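Local coordinates for protein N-alpha-acetyltransferase (Sulfolobus solfataricus P2, PDB 4R3L) that transfers the acetyl group of acetyl-CoA to the free alpha-amino group at protein N-termini, preferring those that begin with serine, at residues Q24-N29 / N60-Y65. Residues are numbered along the deposited sequence; the frame is centred on the assembly and turned at random.
Sequences QIIKIN and NSVVGY
In this GNAT fold the helical segment Gln24-Asn29, part of helix 22-32, packs across the start of strand 61-72, the two short axes crossing at -53° and 8.4 Å at closest approach. Asn60, with positive phi (65/3), leads from the hairpin turn into the strand. A classic beta bulge follows: Val63 (-118/-3) and Gly64 (-168/163) both pair with Ala56 of strand 54-58, so Val62 and Tyr65, three residues apart, both point toward the helix while Val63 points away. Gln24 (m, t) reaches back toward the start of the strand and accepts a hydrogen bond at OE1 from Val62 N (2.8 Å, 169°). Ile25 lays CG2 over one face of the Tyr65 ring, 3.7 Å from its centroid and nearly on the normal, a CH-pi contact. Ile28 (m, t) pushes CD1 to 3.7 Å from Val62 CG1 and against the bulge backbone, 3.7 Å from Gly64 N; its CG2 meets the ring edge, 3.9 Å from Tyr65 CE2. One turn beyond Ile25, Asn29 (chi1 t) donates from ND2 to Tyr65 OH (3.1 Å); ND2 also bonds Glu35 O. Tyr65 also packs on Ala93, an acetyl-CoA-binding residue. An apolar centre thus lies between two polar ties, the first satisfying a strand amide, the second joining Asn29 to a buried tyrosine hydroxyl whose stronger partner is Ser91 OG, so that the phenol connects the helix to strand 83-94 beside the cofactor site.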
loop_
_atom_site.group_PDB
_atom_site.type_symbol
_atom_site.label_atom_id
_atom_site.label_comp_id
_atom_site.label_asym_id
_atom_site.label_seq_id
_atom_site.Cartn_x
_atom_site.Cartn_y
_atom_site.Cartn_z
ATOM N N GLN A 24 11.859 11.583 4.029
ATOM C CA GLN A 24 10.707 11.766 4.903
ATOM C C GLN A 24 9.844 10.501 4.945
ATOM O O GLN A 24 9.281 10.159 5.973
ATOM C CB GLN A 24 9.846 12.960 4.450
ATOM C CG GLN A 24 10.540 14.316 4.506
ATOM C CD GLN A 24 9.752 15.404 3.786
ATOM O OE1 GLN A 24 8.678 15.808 4.232
ATOM N NE2 GLN A 24 10.279 15.868 2.657
ATOM N N ILE A 25 9.738 9.829 3.809
ATOM C CA ILE A 25 9.010 8.563 3.724
ATOM C C ILE A 25 9.592 7.514 4.657
ATOM O O ILE A 25 8.859 6.822 5.365
ATOM C CB ILE A 25 9.005 8.042 2.265
ATOM C CG1 ILE A 25 8.067 8.915 1.404
ATOM C CG2 ILE A 25 8.603 6.568 2.214
ATOM C CD1 ILE A 25 8.133 8.611 -0.106
ATOM N N ILE A 26 10.919 7.404 4.669
ATOM C CA ILE A 26 11.588 6.462 5.549
ATOM C C ILE A 26 11.316 6.816 7.004
ATOM O O ILE A 26 11.024 5.938 7.807
ATOM C CB ILE A 26 13.127 6.426 5.283
ATOM C CG1 ILE A 26 13.403 5.849 3.892
ATOM C CG2 ILE A 26 13.844 5.614 6.354
ATOM C CD1 ILE A 26 14.900 5.761 3.551
ATOM N N LYS A 27 11.393 8.101 7.328
ATOM C CA LYS A 27 11.091 8.568 8.673
ATOM C C LYS A 27 9.705 8.130 9.121
ATOM O O LYS A 27 9.532 7.611 10.224
ATOM C CB LYS A 27 11.189 10.091 8.749
ATOM C CG LYS A 27 10.599 10.681 10.031
ATOM C CD LYS A 27 10.225 12.153 9.862
ATOM C CE LYS A 27 8.780 12.403 10.293
ATOM N NZ LYS A 27 8.456 13.861 10.351
ATOM N N ILE A 28 8.716 8.349 8.260
ATOM C CA ILE A 28 7.343 7.937 8.539
ATOM C C ILE A 28 7.257 6.429 8.753
ATOM O O ILE A 28 6.625 5.937 9.689
ATOM C CB ILE A 28 6.406 8.348 7.384
ATOM C CG1 ILE A 28 6.329 9.875 7.296
ATOM C CG2 ILE A 28 5.017 7.751 7.584
ATOM C CD1 ILE A 28 5.635 10.388 6.043
ATOM N N ASN A 29 7.914 5.692 7.871
ATOM C CA ASN A 29 7.919 4.246 7.946
ATOM C C ASN A 29 8.528 3.777 9.274
ATOM O O ASN A 29 7.973 2.908 9.953
ATOM C CB ASN A 29 8.687 3.690 6.745
ATOM C CG ASN A 29 8.905 2.201 6.821
ATOM O OD1 ASN A 29 10.004 1.746 7.127
ATOM N ND2 ASN A 29 7.873 1.428 6.506
ATOM N N ASN A 60 4.149 21.645 2.598
ATOM C CA ASN A 60 5.467 21.239 2.104
ATOM C C ASN A 60 6.106 20.037 2.817
ATOM O O ASN A 60 7.238 19.673 2.504
ATOM C CB ASN A 60 6.441 22.426 2.158
ATOM C CG ASN A 60 5.838 23.704 1.611
ATOM O OD1 ASN A 60 4.688 23.725 1.168
ATOM N ND2 ASN A 60 6.611 24.786 1.649
ATOM N N SER A 61 5.407 19.424 3.769
ATOM C CA SER A 61 5.926 18.213 4.420
ATOM C C SER A 61 5.175 16.955 3.977
ATOM O O SER A 61 3.967 16.984 3.799
ATOM C CB SER A 61 5.845 18.336 5.948
ATOM O OG SER A 61 6.793 19.261 6.445
ATOM N N VAL A 62 5.893 15.847 3.808
ATOM C CA VAL A 62 5.236 14.562 3.551
ATOM C C VAL A 62 4.658 14.033 4.854
ATOM O O VAL A 62 5.375 13.924 5.845
ATOM C CB VAL A 62 6.217 13.530 2.955
ATOM C CG1 VAL A 62 5.551 12.177 2.792
ATOM C CG2 VAL A 62 6.772 14.023 1.619
ATOM N N VAL A 63 3.365 13.715 4.871
ATOM C CA VAL A 63 2.747 13.185 6.078
ATOM C C VAL A 63 2.200 11.769 5.893
ATOM O O VAL A 63 1.711 11.155 6.840
ATOM C CB VAL A 63 1.602 14.089 6.570
ATOM C CG1 VAL A 63 2.150 15.456 6.941
ATOM C CG2 VAL A 63 0.503 14.197 5.496
ATOM N N GLY A 64 2.287 11.243 4.677
ATOM C CA GLY A 64 1.808 9.898 4.416
ATOM C C GLY A 64 2.273 9.431 3.062
ATOM O O GLY A 64 2.691 10.250 2.246
ATOM N N TYR A 65 2.230 8.121 2.817
ATOM C CA TYR A 65 2.639 7.631 1.512
ATOM C C TYR A 65 2.008 6.291 1.239
ATOM O O TYR A 65 1.549 5.607 2.162
ATOM C CB TYR A 65 4.176 7.523 1.429
ATOM C CG TYR A 65 4.711 6.401 2.280
ATOM C CD1 TYR A 65 4.885 5.131 1.754
ATOM C CD2 TYR A 65 5.020 6.605 3.621
ATOM C CE1 TYR A 65 5.364 4.090 2.539
ATOM C CE2 TYR A 65 5.492 5.569 4.417
ATOM C CZ TYR A 65 5.648 4.314 3.874
ATOM O OH TYR A 65 6.131 3.279 4.652
#